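Local structure of Phenylalanine/tyrosine ammonia-lyase (Rhodosporidium toruloides, 1Y2M) at residues V45-K50 against D378-H383; L60-Y65 against A168-V173; L281-A286 against E423-G428. The protein catalyses the non-oxidative deamination of L-phenylalanine and L-tyrosine to trans-cinnamic acid and p-coumaric acid, working as a homotetramer. One frame throughout, in Å; residues are numbered along the deposited sequence.

Near the N terminus, helix 44-52 closes a loop of more than 300 residues with helix 368-391 in contact 1. Strand 60-62 follows at once and is met by helix 162-176, so contact 2 is nested within that loop; it fastens the small parallel sheet of 60-62 and 82-84 to this helix, about 20 Å from contact 1, centre to centre. Contact 3 opens after contact 2 has closed: helix 273-303 pairs with helix 416-443. Since 378-383 falls between 281-286 and 423-428 in sequence, contacts 1 and 3 cross, and they also touch in space, where Leu379 packs on both Leu283 and Thr425. Together they bind an N-terminal helix to the central helices.

Contact 1: V45-K50 against D378-H383; sequences VDIVEK and DLIHAH
Ile47 carries the first segment's whole share of this contact, a helix-helix packing in which the N-terminal helix 44-52 rests on Ile380 and His383 of helix 368-391 in the helical core. Its two branches divide the work. The methyl CG2, trans to the main-chain nitrogen, lies over one face of the His383 imidazole, 3.5 Å from the ring centroid and 23° off the ring normal, a CH-pi contact. It is displaced toward the rim, and its closest ring atom is His383 CE1 at 3.2 Å. The other branch (chi1 -71°) carries CD1 to the flank of Ile380, where Ile47 CD1 is 4.1 Å from Ile380 CG2 and about as far from Ile380 CG1. The backbone of Ile47 contributes as well: a water donates to Ile47 O at 2.9 Å and accepts a weak bond from His383 NE2 at 3.3 Å. Ile47 thus meets the imidazole twice, by a methyl over its face and by a water at NE2. Next along the helix, Val48 packs on Met288 and Leu291 of helix 273-303.

At its other nitrogen, His383 ND1 is hydrogen-bonded to NE2 of His287 on helix 273-303, and the two rings meet with their planes at about 45°. With an alanine in place of His383, the Ile47 methyl would probably lose its aromatic floor, the bridging water one protein partner, and His287 its hydrogen-bonded mate.

The direct touches are methyl to methyl and methyl to ring face, with the water as the one polar link, so the contact is chiefly apolar. Its buried imidazole is nevertheless provided for at both nitrogens, by His287 and, weakly, by the water, which is consistent with a ring fixed in rotation beneath the methyl of Ile47.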
loop_
_atom_site.group_PDB
_atom_site.type_symbol
_atom_site.label_atom_id
_atom_site.label_comp_id
_atom_site.label_asym_id
_atom_site.label_seq_id
_atom_site.Cartn_x
_atom_site.Cartn_y
_atom_site.Cartn_z
ATOM N N VAL B 45 -26.048 0.585 -16.870
ATOM C CA VAL B 45 -27.451 0.275 -16.698
ATOM C C VAL B 45 -27.904 -0.860 -17.621
ATOM O O VAL B 45 -28.641 -1.754 -17.155
ATOM C CB VAL B 45 -28.357 1.545 -16.917
ATOM C CG1 VAL B 45 -29.844 1.138 -16.830
ATOM C CG2 VAL B 45 -28.070 2.633 -15.870
ATOM N N ASP B 46 -27.497 -0.845 -18.905
ATOM C CA ASP B 46 -27.815 -1.958 -19.838
ATOM C C ASP B 46 -27.339 -3.319 -19.266
ATOM O O ASP B 46 -28.066 -4.323 -19.310
ATOM C CB ASP B 46 -27.110 -1.797 -21.202
ATOM C CG ASP B 46 -27.632 -0.640 -22.034
ATOM O OD1 ASP B 46 -28.780 -0.183 -21.769
ATOM O OD2 ASP B 46 -26.874 -0.208 -22.967
ATOM N N ILE B 47 -26.108 -3.329 -18.757
ATOM C CA ILE B 47 -25.483 -4.510 -18.169
ATOM C C ILE B 47 -26.253 -5.016 -16.943
ATOM O O ILE B 47 -26.564 -6.200 -16.796
ATOM C CB ILE B 47 -24.007 -4.214 -17.808
ATOM C CG1 ILE B 47 -23.225 -4.110 -19.129
ATOM C CG2 ILE B 47 -23.462 -5.289 -16.863
ATOM C CD1 ILE B 47 -21.769 -3.606 -19.036
ATOM N N VAL B 48 -26.593 -4.077 -16.068
ATOM C CA VAL B 48 -27.379 -4.401 -14.890
ATOM C C VAL B 48 -28.767 -4.937 -15.237
ATOM O O VAL B 48 -29.241 -5.917 -14.664
ATOM C CB VAL B 48 -27.445 -3.172 -13.960
ATOM C CG1 VAL B 48 -28.525 -3.322 -12.886
ATOM C CG2 VAL B 48 -26.073 -2.921 -13.351
ATOM N N GLU B 49 -29.423 -4.296 -16.192
ATOM C CA GLU B 49 -30.758 -4.708 -16.555
ATOM C C GLU B 49 -30.725 -6.165 -17.012
ATOM O O GLU B 49 -31.568 -6.960 -16.645
ATOM C CB GLU B 49 -31.271 -3.824 -17.687
ATOM C CG GLU B 49 -32.644 -4.206 -18.153
ATOM C CD GLU B 49 -33.154 -3.297 -19.272
ATOM O OE1 GLU B 49 -32.335 -2.852 -20.127
ATOM O OE2 GLU B 49 -34.378 -3.040 -19.309
ATOM N N LYS B 50 -29.697 -6.520 -17.780
ATOM C CA LYS B 50 -29.633 -7.879 -18.288
ATOM C C LYS B 50 -29.341 -8.853 -17.165
ATOM O O LYS B 50 -29.902 -9.946 -17.101
ATOM C CB LYS B 50 -28.568 -7.983 -19.360
ATOM C CG LYS B 50 -28.911 -7.177 -20.612
ATOM C CD LYS B 50 -30.157 -7.721 -21.371
ATOM C CE LYS B 50 -31.037 -6.581 -21.922
ATOM N NZ LYS B 50 -30.280 -5.664 -22.841
ATOM N N ASP B 378 -13.927 0.962 -16.043
ATOM C CA ASP B 378 -13.213 -0.177 -15.507
ATOM C C ASP B 378 -14.196 -1.277 -15.145
ATOM O O ASP B 378 -13.930 -2.451 -15.426
ATOM C CB ASP B 378 -12.402 0.217 -14.276
ATOM C CG ASP B 378 -11.157 0.946 -14.619
ATOM O OD1 ASP B 378 -10.760 0.973 -15.801
ATOM O OD2 ASP B 378 -10.518 1.452 -13.645
ATOM N N LEU B 379 -15.341 -0.929 -14.569
ATOM C CA LEU B 379 -16.302 -1.975 -14.244
ATOM C C LEU B 379 -16.890 -2.650 -15.492
ATOM O O LEU B 379 -17.097 -3.853 -15.509
ATOM C CB LEU B 379 -17.421 -1.384 -13.416
ATOM C CG LEU B 379 -17.022 -0.908 -12.014
ATOM C CD1 LEU B 379 -18.110 -0.096 -11.343
ATOM C CD2 LEU B 379 -16.572 -2.100 -11.186
ATOM N N ILE B 380 -17.151 -1.871 -16.528
ATOM C CA ILE B 380 -17.598 -2.453 -17.806
ATOM C C ILE B 380 -16.528 -3.359 -18.479
ATOM O O ILE B 380 -16.815 -4.428 -19.047
ATOM C CB ILE B 380 -18.026 -1.321 -18.743
ATOM C CG1 ILE B 380 -19.220 -0.576 -18.131
ATOM C CG2 ILE B 380 -18.317 -1.815 -20.177
ATOM C CD1 ILE B 380 -19.621 0.649 -18.935
ATOM N N HIS B 381 -15.276 -2.914 -18.390
ATOM C CA HIS B 381 -14.164 -3.752 -18.854
ATOM C C HIS B 381 -14.082 -5.067 -18.074
ATOM O O HIS B 381 -14.051 -6.183 -18.663
ATOM C CB HIS B 381 -12.853 -2.966 -18.691
ATOM C CG HIS B 381 -11.660 -3.651 -19.277
ATOM N ND1 HIS B 381 -10.954 -4.622 -18.597
ATOM C CD2 HIS B 381 -11.011 -3.465 -20.453
ATOM C CE1 HIS B 381 -9.929 -5.013 -19.349
ATOM N NE2 HIS B 381 -9.943 -4.336 -20.468
ATOM N N ALA B 382 -14.136 -4.967 -16.755
ATOM C CA ALA B 382 -14.124 -6.157 -15.930
ATOM C C ALA B 382 -15.255 -7.114 -16.302
ATOM O O ALA B 382 -15.076 -8.351 -16.342
ATOM C CB ALA B 382 -14.233 -5.809 -14.494
ATOM N N HIS B 383 -16.420 -6.552 -16.602
ATOM C CA HIS B 383 -17.563 -7.380 -16.985
ATOM C C HIS B 383 -17.191 -8.164 -18.271
ATOM O O HIS B 383 -17.510 -9.361 -18.432
ATOM C CB HIS B 383 -18.787 -6.497 -17.277
ATOM C CG HIS B 383 -20.061 -7.233 -17.140
ATOM N ND1 HIS B 383 -20.784 -7.216 -15.970
ATOM C CD2 HIS B 383 -20.733 -8.031 -17.998
ATOM C CE1 HIS B 383 -21.862 -7.965 -16.126
ATOM N NE2 HIS B 383 -21.854 -8.472 -17.345
HETATM O O HOH W 1 -25.054 -8.409 -18.023
#

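Contact 2: L60-Y65 against A168-V173; sequences LELDGY and AMTIRV
The methyl CD1 of Leu62 fits against helix 162-176 at Thr170 and Val173. It lies 3.6 Å from Val173 CG1; the two side chains cross at about a right angle, and the methyl rests against both CG1 and CB of Val173. The same Leu62 CD1 is also 3.6 Å from the carbonyl oxygen of Thr170, a van der Waals contact against the helix backbone. A second, looser touch comes from Leu60, two residues earlier on the strand, whose CD2 stands 4.2 Å from Thr170 CG2. The interface between the segments is therefore built from aliphatic groups and one main-chain oxygen.

Side-chain torsions set up the first shell. Leu62 holds CG anti to its carbonyl carbon (chi1 -61°), and the chain continues extended to CD1, which puts that methyl at the helix. In Val173 (chi1 172°), CG1 is the branch that comes nearest to it. With OG1 of Thr170 engaged by the carbonyl O of Arg166, the methyl is the branch turned to the strand.

Beyond the strand the chain turns. Asp63 OD1 accepts from the backbone N of Tyr65 at 2.9 Å, nearly along the C-O axis, forming an Asx turn, and OD2 is bound by the hydroxyl of Ser66. Gly64, between them, has positive phi and is tied through its N to OD1 of Asn174, just past the helical segment.

Strand 60-62 and helix 168-173 run at 41° to each other with their axes 9.9 Å apart. The strand pairs in parallel with 82-84 through helix 69-77, a beta-alpha-beta crossover whose helix touches Thr170 by Ala75 and Ile171 by Val72. Helix 185-197 packs on Thr170 and Val173, and helix 273-303 on Ala168 and Ile171.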
loop_
_atom_site.group_PDB
_atom_site.type_symbol
_atom_site.label_atom_id
_atom_site.label_comp_id
_atom_site.label_asym_id
_atom_site.label_seq_id
_atom_site.Cartn_x
_atom_site.Cartn_y
_atom_site.Cartn_z
ATOM N N LEU B 60 -31.032 -23.431 -15.816
ATOM C CA LEU B 60 -29.858 -22.904 -16.492
ATOM C C LEU B 60 -29.178 -24.058 -17.178
ATOM O O LEU B 60 -28.629 -24.931 -16.516
ATOM C CB LEU B 60 -28.925 -22.240 -15.492
ATOM C CG LEU B 60 -27.585 -21.746 -16.035
ATOM C CD1 LEU B 60 -27.754 -20.728 -17.194
ATOM C CD2 LEU B 60 -26.717 -21.145 -14.917
ATOM N N GLU B 61 -29.223 -24.047 -18.503
ATOM C CA GLU B 61 -28.614 -25.059 -19.338
ATOM C C GLU B 61 -27.206 -24.656 -19.750
ATOM O O GLU B 61 -27.003 -23.643 -20.417
ATOM C CB GLU B 61 -29.466 -25.300 -20.589
ATOM C CG GLU B 61 -30.665 -26.200 -20.318
ATOM C CD GLU B 61 -31.278 -26.779 -21.603
ATOM O OE1 GLU B 61 -31.831 -25.947 -22.346
ATOM O OE2 GLU B 61 -31.205 -28.025 -21.858
ATOM N N LEU B 62 -26.228 -25.423 -19.310
ATOM C CA LEU B 62 -24.819 -25.115 -19.547
ATOM C C LEU B 62 -24.315 -25.790 -20.820
ATOM O O LEU B 62 -24.442 -27.008 -20.992
ATOM C CB LEU B 62 -23.978 -25.595 -18.368
ATOM C CG LEU B 62 -24.334 -24.944 -17.051
ATOM C CD1 LEU B 62 -23.485 -25.516 -15.924
ATOM C CD2 LEU B 62 -24.226 -23.423 -17.150
ATOM N N ASP B 63 -23.775 -24.977 -21.726
ATOM C CA ASP B 63 -23.308 -25.475 -22.996
ATOM C C ASP B 63 -21.854 -25.145 -23.294
ATOM O O ASP B 63 -21.387 -25.446 -24.374
ATOM C CB ASP B 63 -24.217 -25.002 -24.155
ATOM C CG ASP B 63 -24.237 -23.490 -24.322
ATOM O OD1 ASP B 63 -23.217 -22.833 -24.100
ATOM O OD2 ASP B 63 -25.279 -22.931 -24.699
ATOM N N GLY B 64 -21.139 -24.564 -22.331
ATOM C CA GLY B 64 -19.725 -24.229 -22.511
ATOM C C GLY B 64 -19.444 -22.826 -23.064
ATOM O O GLY B 64 -18.304 -22.370 -23.039
ATOM N N TYR B 65 -20.457 -22.118 -23.545
ATOM C CA TYR B 65 -20.255 -20.842 -24.288
ATOM C C TYR B 65 -21.238 -19.705 -23.940
ATOM O O TYR B 65 -20.875 -18.532 -24.058
ATOM C CB TYR B 65 -20.320 -21.100 -25.808
ATOM C CG TYR B 65 -19.209 -21.947 -26.326
ATOM C CD1 TYR B 65 -18.081 -21.372 -26.911
ATOM C CD2 TYR B 65 -19.256 -23.334 -26.217
ATOM C CE1 TYR B 65 -17.024 -22.175 -27.375
ATOM C CE2 TYR B 65 -18.209 -24.128 -26.633
ATOM C CZ TYR B 65 -17.091 -23.550 -27.200
ATOM O OH TYR B 65 -16.077 -24.367 -27.584
ATOM N N ALA B 168 -18.930 -21.554 -8.044
ATOM C CA ALA B 168 -17.747 -22.266 -8.504
ATOM C C ALA B 168 -18.110 -23.572 -9.152
ATOM O O ALA B 168 -17.580 -23.943 -10.191
ATOM C CB ALA B 168 -16.812 -22.529 -7.345
HETATM N N MSE B 169 -19.054 -24.279 -8.554
HETATM C CA MSE B 169 -19.509 -25.548 -9.147
HETATM C C MSE B 169 -20.151 -25.318 -10.497
HETATM O O MSE B 169 -19.966 -26.133 -11.407
HETATM C CB MSE B 169 -20.431 -26.324 -8.220
HETATM C CG MSE B 169 -19.696 -26.701 -6.973
HETATM SE SE MSE B 169 -20.739 -28.068 -5.929
HETATM C CE MSE B 169 -22.105 -26.845 -5.073
ATOM N N THR B 170 -20.904 -24.230 -10.637
ATOM C CA THR B 170 -21.607 -23.916 -11.863
ATOM C C THR B 170 -20.592 -23.653 -12.998
ATOM O O THR B 170 -20.682 -24.161 -14.130
ATOM C CB THR B 170 -22.507 -22.679 -11.669
ATOM O OG1 THR B 170 -23.461 -22.928 -10.621
ATOM C CG2 THR B 170 -23.225 -22.335 -12.899
ATOM N N ILE B 171 -19.630 -22.766 -12.694
ATOM C CA ILE B 171 -18.598 -22.384 -13.689
ATOM C C ILE B 171 -17.755 -23.609 -14.002
ATOM O O ILE B 171 -17.403 -23.853 -15.144
ATOM C CB ILE B 171 -17.726 -21.212 -13.179
ATOM C CG1 ILE B 171 -18.577 -19.953 -13.049
ATOM C CG2 ILE B 171 -16.460 -21.033 -13.964
ATOM C CD1 ILE B 171 -17.888 -18.827 -12.253
ATOM N N ARG B 172 -17.439 -24.395 -12.976
ATOM C CA ARG B 172 -16.622 -25.594 -13.197
ATOM C C ARG B 172 -17.308 -26.514 -14.203
ATOM O O ARG B 172 -16.664 -26.988 -15.143
ATOM C CB ARG B 172 -16.380 -26.359 -11.892
ATOM C CG ARG B 172 -15.680 -27.687 -12.086
ATOM C CD ARG B 172 -14.693 -27.569 -13.275
ATOM N NE ARG B 172 -13.400 -27.424 -12.790
ATOM C CZ ARG B 172 -12.319 -26.998 -13.432
ATOM N NH1 ARG B 172 -12.253 -26.592 -14.709
ATOM N NH2 ARG B 172 -11.249 -26.992 -12.716
ATOM N N VAL B 173 -18.607 -26.753 -14.045
ATOM C CA VAL B 173 -19.332 -27.590 -14.987
ATOM C C VAL B 173 -19.278 -26.999 -16.398
ATOM O O VAL B 173 -18.996 -27.700 -17.375
ATOM C CB VAL B 173 -20.801 -27.840 -14.564
ATOM C CG1 VAL B 173 -21.583 -28.531 -15.648
ATOM C CG2 VAL B 173 -20.838 -28.661 -13.258
#

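Contact 3: L281-A286 against E423-G428; sequences LALHDA and EKTRLG
Ala286 and Thr425 join two long helices, 273-303 and 416-443, of the helical core typical of the PAL/histidase family. Thr425 sets its methyl CG2 opposite the main-chain nitrogen across the CA-CB bond and presents it to the CB of Ala286 at 3.7 Å. The same torsion (chi1 -61°) leaves OG1 beside the backbone N, where it bonds to the carbonyl O of Thr421 one turn earlier. Leu283 approaches from the neighbouring turn of its helix, its side chain bending so that CD1 comes within 4.2 Å of Thr425 OG1. Leu379 of helix 368-391 packs on both Leu283 and Thr425, filling in beside the pair.

Away from this touch, each helix also carries a polar pair. His284 ND1 donates to Asp285 OD1, nearly within its own ring plane but 31° out of the carboxylate plane on the anti side, and Asp285 OD1 also forms a salt bridge with Arg77. On helix 416-443, Arg426 NH1 makes a salt bridge to Glu423 OE2 at 2.8 Å, the oxygen lying near the guanidinium plane while the nitrogen stands above the carboxylate plane, 46° out of it.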
loop_
_atom_site.group_PDB
_atom_site.type_symbol
_atom_site.label_atom_id
_atom_site.label_comp_id
_atom_site.label_asym_id
_atom_site.label_seq_id
_atom_site.Cartn_x
_atom_site.Cartn_y
_atom_site.Cartn_z
ATOM N N LEU B 281 -19.632 -12.474 -8.336
ATOM C CA LEU B 281 -20.518 -11.958 -7.303
ATOM C C LEU B 281 -20.105 -10.550 -6.903
ATOM O O LEU B 281 -20.965 -9.666 -6.709
ATOM C CB LEU B 281 -20.523 -12.922 -6.131
ATOM C CG LEU B 281 -21.147 -14.277 -6.525
ATOM C CD1 LEU B 281 -20.741 -15.306 -5.498
ATOM C CD2 LEU B 281 -22.673 -14.203 -6.602
ATOM N N ALA B 282 -18.799 -10.341 -6.758
ATOM C CA ALA B 282 -18.291 -9.032 -6.345
ATOM C C ALA B 282 -18.525 -7.957 -7.405
ATOM O O ALA B 282 -18.903 -6.811 -7.102
ATOM C CB ALA B 282 -16.848 -9.135 -5.957
ATOM N N LEU B 283 -18.354 -8.326 -8.669
ATOM C CA LEU B 283 -18.604 -7.363 -9.732
ATOM C C LEU B 283 -20.076 -7.008 -9.846
ATOM O O LEU B 283 -20.439 -5.835 -9.981
ATOM C CB LEU B 283 -18.114 -7.905 -11.062
ATOM C CG LEU B 283 -18.314 -6.904 -12.215
ATOM C CD1 LEU B 283 -17.606 -5.584 -11.968
ATOM C CD2 LEU B 283 -17.812 -7.510 -13.515
ATOM N N HIS B 284 -20.939 -8.029 -9.769
ATOM C CA HIS B 284 -22.381 -7.786 -9.694
ATOM C C HIS B 284 -22.721 -6.755 -8.613
ATOM O O HIS B 284 -23.428 -5.759 -8.879
ATOM C CB HIS B 284 -23.091 -9.118 -9.441
ATOM C CG HIS B 284 -24.542 -9.017 -9.101
ATOM N ND1 HIS B 284 -24.988 -8.675 -7.842
ATOM C CD2 HIS B 284 -25.649 -9.324 -9.830
ATOM C CE1 HIS B 284 -26.320 -8.737 -7.837
ATOM N NE2 HIS B 284 -26.743 -9.125 -9.021
ATOM N N ASP B 285 -22.155 -6.938 -7.433
ATOM C CA ASP B 285 -22.519 -6.059 -6.331
ATOM C C ASP B 285 -21.965 -4.655 -6.547
ATOM O O ASP B 285 -22.623 -3.660 -6.238
ATOM C CB ASP B 285 -22.052 -6.688 -5.015
ATOM C CG ASP B 285 -22.854 -7.921 -4.612
ATOM O OD1 ASP B 285 -23.930 -8.206 -5.168
ATOM O OD2 ASP B 285 -22.396 -8.594 -3.674
ATOM N N ALA B 286 -20.758 -4.591 -7.108
ATOM C CA ALA B 286 -20.098 -3.313 -7.395
ATOM C C ALA B 286 -20.899 -2.535 -8.392
ATOM O O ALA B 286 -21.006 -1.321 -8.298
ATOM C CB ALA B 286 -18.683 -3.536 -7.887
ATOM N N GLU B 423 -8.553 -6.230 -8.625
ATOM C CA GLU B 423 -7.641 -5.130 -8.203
ATOM C C GLU B 423 -8.310 -3.821 -8.626
ATOM O O GLU B 423 -8.450 -2.900 -7.789
ATOM C CB GLU B 423 -6.264 -5.273 -8.830
ATOM C CG GLU B 423 -5.498 -6.539 -8.485
ATOM C CD GLU B 423 -4.908 -6.575 -7.083
ATOM O OE1 GLU B 423 -3.709 -6.293 -6.980
ATOM O OE2 GLU B 423 -5.585 -6.958 -6.133
ATOM N N LYS B 424 -8.701 -3.731 -9.900
ATOM C CA LYS B 424 -9.301 -2.494 -10.448
ATOM C C LYS B 424 -10.618 -2.153 -9.776
ATOM O O LYS B 424 -10.919 -0.989 -9.450
ATOM C CB LYS B 424 -9.542 -2.592 -11.971
ATOM C CG LYS B 424 -8.313 -2.856 -12.814
ATOM C CD LYS B 424 -8.677 -3.453 -14.234
ATOM C CE LYS B 424 -9.964 -2.871 -14.785
ATOM N NZ LYS B 424 -11.307 -3.392 -14.274
ATOM N N THR B 425 -11.438 -3.173 -9.538
ATOM C CA THR B 425 -12.737 -2.903 -8.920
ATOM C C THR B 425 -12.527 -2.389 -7.493
ATOM O O THR B 425 -13.272 -1.496 -7.043
ATOM C CB THR B 425 -13.614 -4.156 -8.986
ATOM O OG1 THR B 425 -13.823 -4.512 -10.364
ATOM C CG2 THR B 425 -14.984 -3.973 -8.248
ATOM N N ARG B 426 -11.551 -2.920 -6.740
ATOM C CA ARG B 426 -11.429 -2.513 -5.338
ATOM C C ARG B 426 -10.962 -1.054 -5.243
ATOM O O ARG B 426 -11.370 -0.287 -4.354
ATOM C CB ARG B 426 -10.448 -3.458 -4.644
ATOM C CG ARG B 426 -10.545 -3.373 -3.143
ATOM C CD ARG B 426 -9.827 -4.505 -2.432
ATOM N NE ARG B 426 -8.414 -4.653 -2.789
ATOM C CZ ARG B 426 -7.892 -5.530 -3.672
ATOM N NH1 ARG B 426 -6.585 -5.565 -3.860
ATOM N NH2 ARG B 426 -8.623 -6.379 -4.376
ATOM N N LEU B 427 -10.156 -0.657 -6.185
ATOM C CA LEU B 427 -9.703 0.720 -6.228
ATOM C C LEU B 427 -10.889 1.588 -6.604
ATOM O O LEU B 427 -11.139 2.619 -5.982
ATOM C CB LEU B 427 -8.521 0.885 -7.206
ATOM C CG LEU B 427 -7.975 2.323 -7.297
ATOM C CD1 LEU B 427 -7.577 2.930 -5.985
ATOM C CD2 LEU B 427 -6.832 2.316 -8.258
ATOM N N GLY B 428 -11.666 1.164 -7.589
ATOM C CA GLY B 428 -12.917 1.883 -7.895
ATOM C C GLY B 428 -13.886 2.083 -6.754
ATOM O O GLY B 428 -14.446 3.157 -6.582
#